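Local coordinates for synaptic vesicle membrane protein VAT-1 homolog-like (Homo sapiens, PDB 4A27) that probably acts as an oxidoreductase of the quinone oxidoreductase branch of the zinc-containing alcohol dehydrogenase family, at residues N168-H180 with V187-V201. Residues are numbered along the deposited sequence; the frame is centred on the assembly and turned at random.
Sequences NVTVFGTASTFKH and VTHLFDRNADYVQEV
A parallel beta-alpha-beta unit joins Phe172, Gly173 and Thr174 to His189, Leu190 and Phe191, its strands 170-175 and 189-192 running 28° apart. The ladder is read from three backbone bonds: Gly173 N to His189 O (3.0 Å), Phe191 N to Gly173 O (2.8 Å) and Ala175 N to Phe191 O. At its start Val171 O accepts from both Thr188 N and His189 N, while Val171 N gives a nearly straight bond to Thr188 OG1 (3.2 Å, 164°), a side chain standing in for a backbone acceptor. Within this chain, strand 189-192 is one of the two outermost strands of a parallel six-stranded sheet in 3-2-1-4-5-6 order, the signature of a Rossmann fold. One face of the pair carries Phe172, whose ring has Phe191 CE2 at its edge, 3.7 Å from Phe172 CD1, and Val201 CG1 of helix 197-204 over its centre; in the reverse sense, Thr174 CG2 sits over the Tyr197 ring, offset toward its rim. On the other face Leu190 CD2 presses on the His180 imidazole, 3.5 Å from His180 CG, with Thr177 CA against the opposite face. With CG anti to its carbonyl carbon (chi1 -73°), His180 also points NE2 at Ala175 O, 2.6 Å away, the acceptor lying close to the ring plane. An alanine in its place is likely to leave Ala175 O without this donor and to open a gap beside Leu190 CD2. Past Ala175 and Asp192, Arg193 grips Ser176 OG side-on through NE (3.0 Å) and NH2, with the hydroxyl oxygen close to the guanidinium plane.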
ATOM      1  N   ASN A 168     -11.363   4.796  16.353  1.00 47.13           N
ATOM      2  CA  ASN A 168     -12.492   4.883  15.444  1.00 47.84           C
ATOM      3  C   ASN A 168     -12.288   4.029  14.201  1.00 42.20           C
ATOM      4  O   ASN A 168     -12.553   4.465  13.079  1.00 52.03           O
ATOM      5  CB  ASN A 168     -12.787   6.348  15.052  1.00 48.48           C
ATOM      6  CG  ASN A 168     -12.795   7.281  16.251  1.00 58.19           C
ATOM      7  OD1 ASN A 168     -13.581   7.105  17.173  1.00 74.02           O
ATOM      8  ND2 ASN A 168     -11.895   8.256  16.255  1.00 65.76           N
ATOM      9  N   VAL A 169     -11.846   2.793  14.393  1.00 43.76           N
ATOM     10  CA  VAL A 169     -11.708   1.897  13.252  1.00 38.46           C
ATOM     11  C   VAL A 169     -12.846   0.953  13.260  1.00 39.64           C
ATOM     12  O   VAL A 169     -13.090   0.309  14.269  1.00 39.68           O
ATOM     13  CB  VAL A 169     -10.342   1.202  13.264  1.00 38.40           C
ATOM     14  CG1 VAL A 169     -10.242   0.070  12.231  1.00 31.63           C
ATOM     15  CG2 VAL A 169      -9.299   2.272  12.921  1.00 33.26           C
ATOM     16  N   THR A 170     -13.540   0.839  12.123  1.00 38.54           N
ATOM     17  CA  THR A 170     -14.687  -0.054  12.023  1.00 43.52           C
ATOM     18  C   THR A 170     -14.274  -1.368  11.384  1.00 39.12           C
ATOM     19  O   THR A 170     -13.804  -1.395  10.248  1.00 43.69           O
ATOM     20  CB  THR A 170     -15.828   0.613  11.215  1.00 49.79           C
ATOM     21  OG1 THR A 170     -16.174   1.839  11.845  1.00 42.01           O
ATOM     22  CG2 THR A 170     -17.060  -0.253  11.135  1.00 44.80           C
ATOM     23  N   VAL A 171     -14.449  -2.453  12.129  1.00 34.94           N
ATOM     24  CA  VAL A 171     -14.029  -3.776  11.697  1.00 36.09           C
ATOM     25  C   VAL A 171     -15.266  -4.586  11.349  1.00 37.56           C
ATOM     26  O   VAL A 171     -16.178  -4.765  12.171  1.00 42.66           O
ATOM     27  CB  VAL A 171     -13.215  -4.487  12.805  1.00 34.94           C
ATOM     28  CG1 VAL A 171     -12.685  -5.878  12.337  1.00 30.16           C
ATOM     29  CG2 VAL A 171     -12.051  -3.553  13.350  1.00 32.57           C
ATOM     30  N   PHE A 172     -15.287  -5.049  10.125  1.00 38.39           N
ATOM     31  CA  PHE A 172     -16.303  -5.933   9.622  1.00 35.74           C
ATOM     32  C   PHE A 172     -15.675  -7.312   9.584  1.00 49.38           C
ATOM     33  O   PHE A 172     -14.547  -7.468   9.080  1.00 42.73           O
ATOM     34  CB  PHE A 172     -16.704  -5.505   8.211  1.00 44.99           C
ATOM     35  CG  PHE A 172     -17.412  -4.162   8.141  1.00 45.32           C
ATOM     36  CD1 PHE A 172     -18.783  -4.088   8.317  1.00 61.66           C
ATOM     37  CD2 PHE A 172     -16.725  -2.989   7.917  1.00 42.52           C
ATOM     38  CE1 PHE A 172     -19.443  -2.862   8.245  1.00 53.15           C
ATOM     39  CE2 PHE A 172     -17.364  -1.767   7.843  1.00 50.35           C
ATOM     40  CZ  PHE A 172     -18.747  -1.707   8.015  1.00 51.25           C
ATOM     41  N   GLY A 173     -16.363  -8.295  10.181  1.00 37.35           N
ATOM     42  CA  GLY A 173     -15.922  -9.665  10.159  1.00 35.87           C
ATOM     43  C   GLY A 173     -16.935 -10.573   9.477  1.00 41.99           C
ATOM     44  O   GLY A 173     -18.126 -10.275   9.465  1.00 53.41           O
ATOM     45  N   THR A 174     -16.447 -11.643   8.857  1.00 44.89           N
ATOM     46  CA  THR A 174     -17.291 -12.783   8.486  1.00 53.90           C
ATOM     47  C   THR A 174     -16.859 -14.040   9.272  1.00 58.88           C
ATOM     48  O   THR A 174     -15.674 -14.222   9.566  1.00 60.61           O
ATOM     49  CB  THR A 174     -17.252 -13.053   6.973  1.00 52.41           C
ATOM     50  OG1 THR A 174     -15.945 -13.453   6.587  1.00 54.79           O
ATOM     51  CG2 THR A 174     -17.654 -11.797   6.192  1.00 61.13           C
ATOM     52  N   ALA A 175     -17.833 -14.894   9.587  1.00 50.27           N
ATOM     53  CA  ALA A 175     -17.630 -16.133  10.333  1.00 51.05           C
ATOM     54  C   ALA A 175     -18.917 -16.991  10.302  1.00 60.05           C
ATOM     55  O   ALA A 175     -20.021 -16.453  10.173  1.00 48.84           O
ATOM     56  CB  ALA A 175     -17.272 -15.835  11.758  1.00 42.59           C
ATOM     57  N   SER A 176     -18.776 -18.304  10.465  1.00 65.52           N
ATOM     58  CA  SER A 176     -19.933 -19.210  10.553  1.00 58.08           C
ATOM     59  C   SER A 176     -20.795 -18.850  11.760  1.00 58.95           C
ATOM     60  O   SER A 176     -20.266 -18.496  12.824  1.00 56.68           O
ATOM     61  CB  SER A 176     -19.471 -20.661  10.642  1.00 67.22           C
ATOM     62  OG  SER A 176     -18.858 -21.059   9.426  1.00 87.62           O
ATOM     63  N   THR A 177     -22.114 -18.942  11.600  1.00 52.16           N
ATOM     64  CA  THR A 177     -23.052 -18.352  12.572  1.00 55.42           C
ATOM     65  C   THR A 177     -22.992 -18.970  13.977  1.00 60.40           C
ATOM     66  O   THR A 177     -23.294 -18.285  14.983  1.00 58.08           O
ATOM     67  CB  THR A 177     -24.532 -18.349  12.070  1.00 66.68           C
ATOM     68  OG1 THR A 177     -24.578 -17.949  10.698  1.00 78.81           O
ATOM     69  CG2 THR A 177     -25.392 -17.375  12.886  1.00 79.40           C
ATOM     70  N   PHE A 178     -22.608 -20.246  14.064  1.00 58.00           N
ATOM     71  CA  PHE A 178     -22.379 -20.878  15.385  1.00 59.66           C
ATOM     72  C   PHE A 178     -21.208 -20.241  16.149  1.00 55.91           C
ATOM     73  O   PHE A 178     -21.110 -20.394  17.356  1.00 64.90           O
ATOM     74  CB  PHE A 178     -22.204 -22.412  15.296  1.00 70.90           C
ATOM     75  CG  PHE A 178     -20.888 -22.873  14.705  1.00 64.53           C
ATOM     76  CD1 PHE A 178     -19.781 -23.083  15.518  1.00 59.42           C
ATOM     77  CD2 PHE A 178     -20.781 -23.160  13.347  1.00 65.64           C
ATOM     78  CE1 PHE A 178     -18.562 -23.521  14.972  1.00 57.36           C
ATOM     79  CE2 PHE A 178     -19.574 -23.603  12.793  1.00 56.09           C
ATOM     80  CZ  PHE A 178     -18.463 -23.777  13.604  1.00 53.20           C
ATOM     81  N   LYS A 179     -20.335 -19.511  15.462  1.00 66.38           N
ATOM     82  CA  LYS A 179     -19.257 -18.803  16.147  1.00 65.33           C
ATOM     83  C   LYS A 179     -19.661 -17.425  16.664  1.00 58.37           C
ATOM     84  O   LYS A 179     -18.972 -16.900  17.547  1.00 52.68           O
ATOM     85  CB  LYS A 179     -18.023 -18.671  15.251  1.00 59.75           C
ATOM     86  CG  LYS A 179     -17.365 -20.008  14.908  1.00 55.30           C
ATOM     87  CD  LYS A 179     -16.132 -19.812  14.047  1.00 49.46           C
ATOM     88  CE  LYS A 179     -15.519 -21.134  13.638  1.00 49.78           C
ATOM     89  NZ  LYS A 179     -14.633 -20.966  12.476  1.00 50.34           N
ATOM     90  N   HIS A 180     -20.770 -16.865  16.147  1.00 51.15           N
ATOM     91  CA  HIS A 180     -21.080 -15.432  16.295  1.00 52.52           C
ATOM     92  C   HIS A 180     -21.206 -14.993  17.757  1.00 59.83           C
ATOM     93  O   HIS A 180     -20.728 -13.916  18.108  1.00 53.67           O
ATOM     94  CB  HIS A 180     -22.332 -15.022  15.482  1.00 57.94           C
ATOM     95  CG  HIS A 180     -22.112 -14.971  13.986  1.00 51.01           C
ATOM     96  ND1 HIS A 180     -22.964 -14.310  13.117  1.00 48.54           N
ATOM     97  CD2 HIS A 180     -21.111 -15.483  13.216  1.00 48.44           C
ATOM     98  CE1 HIS A 180     -22.513 -14.445  11.875  1.00 50.89           C
ATOM     99  NE2 HIS A 180     -21.386 -15.149  11.910  1.00 48.83           N
ATOM    100  N   VAL A 187     -15.496  -7.668  17.075  1.00 42.19           N
ATOM    101  CA  VAL A 187     -15.564  -6.832  15.868  1.00 42.83           C
ATOM    102  C   VAL A 187     -16.755  -5.853  15.965  1.00 45.48           C
ATOM    103  O   VAL A 187     -17.526  -5.946  16.887  1.00 49.20           O
ATOM    104  CB  VAL A 187     -15.672  -7.742  14.651  1.00 42.77           C
ATOM    105  CG1 VAL A 187     -14.518  -8.778  14.668  1.00 36.81           C
ATOM    106  CG2 VAL A 187     -17.028  -8.427  14.619  1.00 43.11           C
ATOM    107  N   THR A 188     -16.877  -4.876  15.072  1.00 52.54           N
ATOM    108  CA  THR A 188     -17.995  -3.925  15.159  1.00 52.00           C
ATOM    109  C   THR A 188     -19.288  -4.502  14.577  1.00 57.31           C
ATOM    110  O   THR A 188     -20.384  -4.290  15.119  1.00 46.15           O
ATOM    111  CB  THR A 188     -17.712  -2.590  14.446  1.00 44.34           C
ATOM    112  OG1 THR A 188     -16.344  -2.190  14.641  1.00 40.90           O
ATOM    113  CG2 THR A 188     -18.705  -1.476  14.964  1.00 39.26           C
ATOM    114  N   HIS A 189     -19.152  -5.189  13.448  1.00 45.02           N
ATOM    115  CA  HIS A 189     -20.267  -5.840  12.773  1.00 48.69           C
ATOM    116  C   HIS A 189     -19.782  -7.196  12.272  1.00 48.87           C
ATOM    117  O   HIS A 189     -18.715  -7.284  11.678  1.00 47.39           O
ATOM    118  CB  HIS A 189     -20.774  -5.010  11.587  1.00 49.53           C
ATOM    119  CG  HIS A 189     -21.219  -3.639  11.978  1.00 70.72           C
ATOM    120  ND1 HIS A 189     -20.521  -2.502  11.632  1.00 65.21           N
ATOM    121  CD2 HIS A 189     -22.275  -3.223  12.717  1.00 60.18           C
ATOM    122  CE1 HIS A 189     -21.139  -1.441  12.124  1.00 61.25           C
ATOM    123  NE2 HIS A 189     -22.200  -1.852  12.795  1.00 63.67           N
ATOM    124  N   LEU A 190     -20.593  -8.224  12.484  1.00 47.88           N
ATOM    125  CA  LEU A 190     -20.248  -9.592  12.142  1.00 55.31           C
ATOM    126  C   LEU A 190     -21.283 -10.153  11.176  1.00 60.58           C
ATOM    127  O   LEU A 190     -22.475 -10.002  11.404  1.00 65.11           O
ATOM    128  CB  LEU A 190     -20.190 -10.438  13.432  1.00 46.42           C
ATOM    129  CG  LEU A 190     -19.515 -11.799  13.383  1.00 44.11           C
ATOM    130  CD1 LEU A 190     -18.030 -11.690  13.008  1.00 49.45           C
ATOM    131  CD2 LEU A 190     -19.682 -12.565  14.711  1.00 46.81           C
ATOM    132  N   PHE A 191     -20.825 -10.812  10.113  1.00 50.03           N
ATOM    133  CA  PHE A 191     -21.716 -11.335   9.093  1.00 61.29           C
ATOM    134  C   PHE A 191     -21.513 -12.810   8.813  1.00 68.75           C
ATOM    135  O   PHE A 191     -20.450 -13.394   9.065  1.00 63.43           O
ATOM    136  CB  PHE A 191     -21.572 -10.534   7.798  1.00 60.32           C
ATOM    137  CG  PHE A 191     -21.889  -9.093   7.966  1.00 66.80           C
ATOM    138  CD1 PHE A 191     -23.101  -8.697   8.525  1.00 81.67           C
ATOM    139  CD2 PHE A 191     -20.980  -8.122   7.605  1.00 71.66           C
ATOM    140  CE1 PHE A 191     -23.402  -7.355   8.700  1.00 81.15           C
ATOM    141  CE2 PHE A 191     -21.281  -6.775   7.775  1.00 66.12           C
ATOM    142  CZ  PHE A 191     -22.480  -6.394   8.326  1.00 76.27           C
ATOM    143  N   ASP A 192     -22.566 -13.411   8.291  1.00 62.03           N
ATOM    144  CA  ASP A 192     -22.556 -14.808   7.990  1.00 57.01           C
ATOM    145  C   ASP A 192     -21.751 -14.981   6.746  1.00 57.14           C
ATOM    146  O   ASP A 192     -21.991 -14.332   5.723  1.00 58.05           O
ATOM    147  CB  ASP A 192     -23.969 -15.332   7.774  1.00 67.29           C
ATOM    148  CG  ASP A 192     -24.000 -16.841   7.579  1.00 79.40           C
ATOM    149  OD1 ASP A 192     -23.103 -17.394   6.891  1.00 63.45           O
ATOM    150  OD2 ASP A 192     -24.918 -17.470   8.122  1.00 93.82           O
ATOM    151  N   ARG A 193     -20.781 -15.873   6.874  1.00 62.34           N
ATOM    152  CA  ARG A 193     -19.822 -16.219   5.836  1.00 59.19           C
ATOM    153  C   ARG A 193     -20.544 -16.560   4.548  1.00 53.66           C
ATOM    154  O   ARG A 193     -20.298 -15.955   3.527  1.00 58.53           O
ATOM    155  CB  ARG A 193     -19.039 -17.431   6.349  1.00 82.77           C
ATOM    156  CG  ARG A 193     -17.736 -17.724   5.690  1.00 83.15           C
ATOM    157  CD  ARG A 193     -16.927 -18.670   6.587  1.00 87.34           C
ATOM    158  NE  ARG A 193     -17.672 -19.890   6.892  1.00 73.95           N
ATOM    159  CZ  ARG A 193     -17.763 -20.955   6.089  1.00 97.15           C
ATOM    160  NH1 ARG A 193     -17.134 -20.973   4.911  1.00 80.22           N
ATOM    161  NH2 ARG A 193     -18.487 -22.019   6.461  1.00 75.16           N
ATOM    162  N   ASN A 194     -21.494 -17.487   4.646  1.00 63.39           N
ATOM    163  CA  ASN A 194     -22.229 -18.017   3.486  1.00 79.17           C
ATOM    164  C   ASN A 194     -23.429 -17.196   2.996  1.00 85.28           C
ATOM    165  O   ASN A 194     -24.066 -17.573   2.018  1.00 82.94           O
ATOM    166  CB  ASN A 194     -22.719 -19.424   3.814  1.00 86.97           C
ATOM    167  CG  ASN A 194     -21.588 -20.369   4.129  1.00 82.06           C
ATOM    168  OD1 ASN A 194     -21.505 -20.883   5.240  1.00 69.17           O
ATOM    169  ND2 ASN A 194     -20.695 -20.595   3.152  1.00 77.20           N
ATOM    170  N   ALA A 195     -23.748 -16.103   3.689  1.00 92.21           N
ATOM    171  CA  ALA A 195     -24.770 -15.167   3.238  1.00 83.49           C
ATOM    172  C   ALA A 195     -24.149 -14.313   2.136  1.00 91.73           C
ATOM    173  O   ALA A 195     -23.132 -14.707   1.562  1.00 97.55           O
ATOM    174  CB  ALA A 195     -25.235 -14.304   4.396  1.00 86.90           C
ATOM    175  N   ASP A 196     -24.755 -13.169   1.816  1.00102.49           N
ATOM    176  CA  ASP A 196     -24.119 -12.198   0.908  1.00113.71           C
ATOM    177  C   ASP A 196     -23.821 -10.899   1.642  1.00 87.65           C
ATOM    178  O   ASP A 196     -24.461  -9.862   1.457  1.00 97.96           O
ATOM    179  CB  ASP A 196     -24.925 -11.986  -0.378  1.00120.05           C
ATOM    180  CG  ASP A 196     -24.497 -12.927  -1.495  1.00130.76           C
ATOM    181  OD1 ASP A 196     -23.360 -13.446  -1.443  1.00141.19           O
ATOM    182  OD2 ASP A 196     -25.287 -13.136  -2.437  1.00147.14           O
ATOM    183  N   TYR A 197     -22.822 -11.018   2.501  1.00 85.65           N
ATOM    184  CA  TYR A 197     -22.270  -9.934   3.299  1.00 81.68           C
ATOM    185  C   TYR A 197     -21.948  -8.667   2.499  1.00 73.03           C
ATOM    186  O   TYR A 197     -22.051  -7.559   3.036  1.00 72.62           O
ATOM    187  CB  TYR A 197     -21.006 -10.441   4.035  1.00 80.41           C
ATOM    188  CG  TYR A 197     -19.923 -10.960   3.098  1.00 72.39           C
ATOM    189  CD1 TYR A 197     -19.000 -10.088   2.521  1.00 73.30           C
ATOM    190  CD2 TYR A 197     -19.843 -12.307   2.764  1.00 69.60           C
ATOM    191  CE1 TYR A 197     -18.033 -10.544   1.642  1.00 64.34           C
ATOM    192  CE2 TYR A 197     -18.869 -12.774   1.885  1.00 63.29           C
ATOM    193  CZ  TYR A 197     -17.974 -11.889   1.329  1.00 71.41           C
ATOM    194  OH  TYR A 197     -17.003 -12.332   0.456  1.00 87.88           O
ATOM    195  N   VAL A 198     -21.553  -8.818   1.232  1.00 69.80           N
ATOM    196  CA  VAL A 198     -21.229  -7.650   0.385  1.00 65.64           C
ATOM    197  C   VAL A 198     -22.323  -6.592   0.501  1.00 74.25           C
ATOM    198  O   VAL A 198     -22.045  -5.420   0.777  1.00 65.21           O
ATOM    199  CB  VAL A 198     -21.027  -8.052  -1.103  1.00 83.13           C
ATOM    200  CG1 VAL A 198     -20.923  -6.802  -2.007  1.00 75.37           C
ATOM    201  CG2 VAL A 198     -19.805  -8.958  -1.249  1.00 83.66           C
ATOM    202  N   GLN A 199     -23.571  -7.022   0.318  1.00 81.69           N
ATOM    203  CA  GLN A 199     -24.723  -6.140   0.483  1.00 71.30           C
ATOM    204  C   GLN A 199     -24.831  -5.659   1.929  1.00 63.79           C
ATOM    205  O   GLN A 199     -25.011  -4.454   2.180  1.00 72.44           O
ATOM    206  CB  GLN A 199     -26.007  -6.860   0.071  1.00 89.86           C
ATOM    207  CG  GLN A 199     -25.979  -7.428  -1.359  1.00108.04           C
ATOM    208  CD  GLN A 199     -26.438  -8.882  -1.437  1.00129.28           C
ATOM    209  OE1 GLN A 199     -26.640  -9.547  -0.416  1.00118.34           O
ATOM    210  NE2 GLN A 199     -26.600  -9.382  -2.658  1.00117.28           N
ATOM    211  N   GLU A 200     -24.669  -6.589   2.871  1.00 60.35           N
ATOM    212  CA  GLU A 200     -24.762  -6.269   4.294  1.00 62.94           C
ATOM    213  C   GLU A 200     -23.732  -5.235   4.718  1.00 58.04           C
ATOM    214  O   GLU A 200     -24.050  -4.320   5.477  1.00 78.49           O
ATOM    215  CB  GLU A 200     -24.659  -7.540   5.146  1.00 58.15           C
ATOM    216  N   VAL A 201     -22.500  -5.361   4.224  1.00 71.69           N
ATOM    217  CA  VAL A 201     -21.460  -4.337   4.457  1.00 57.47           C
ATOM    218  C   VAL A 201     -21.860  -3.035   3.782  1.00 51.40           C
ATOM    219  O   VAL A 201     -21.783  -1.955   4.381  1.00 63.24           O
ATOM    220  CB  VAL A 201     -20.055  -4.769   3.904  1.00 50.30           C
ATOM    221  CG1 VAL A 201     -19.048  -3.580   3.960  1.00 48.15           C
ATOM    222  CG2 VAL A 201     -19.505  -5.995   4.660  1.00 45.52           C
TER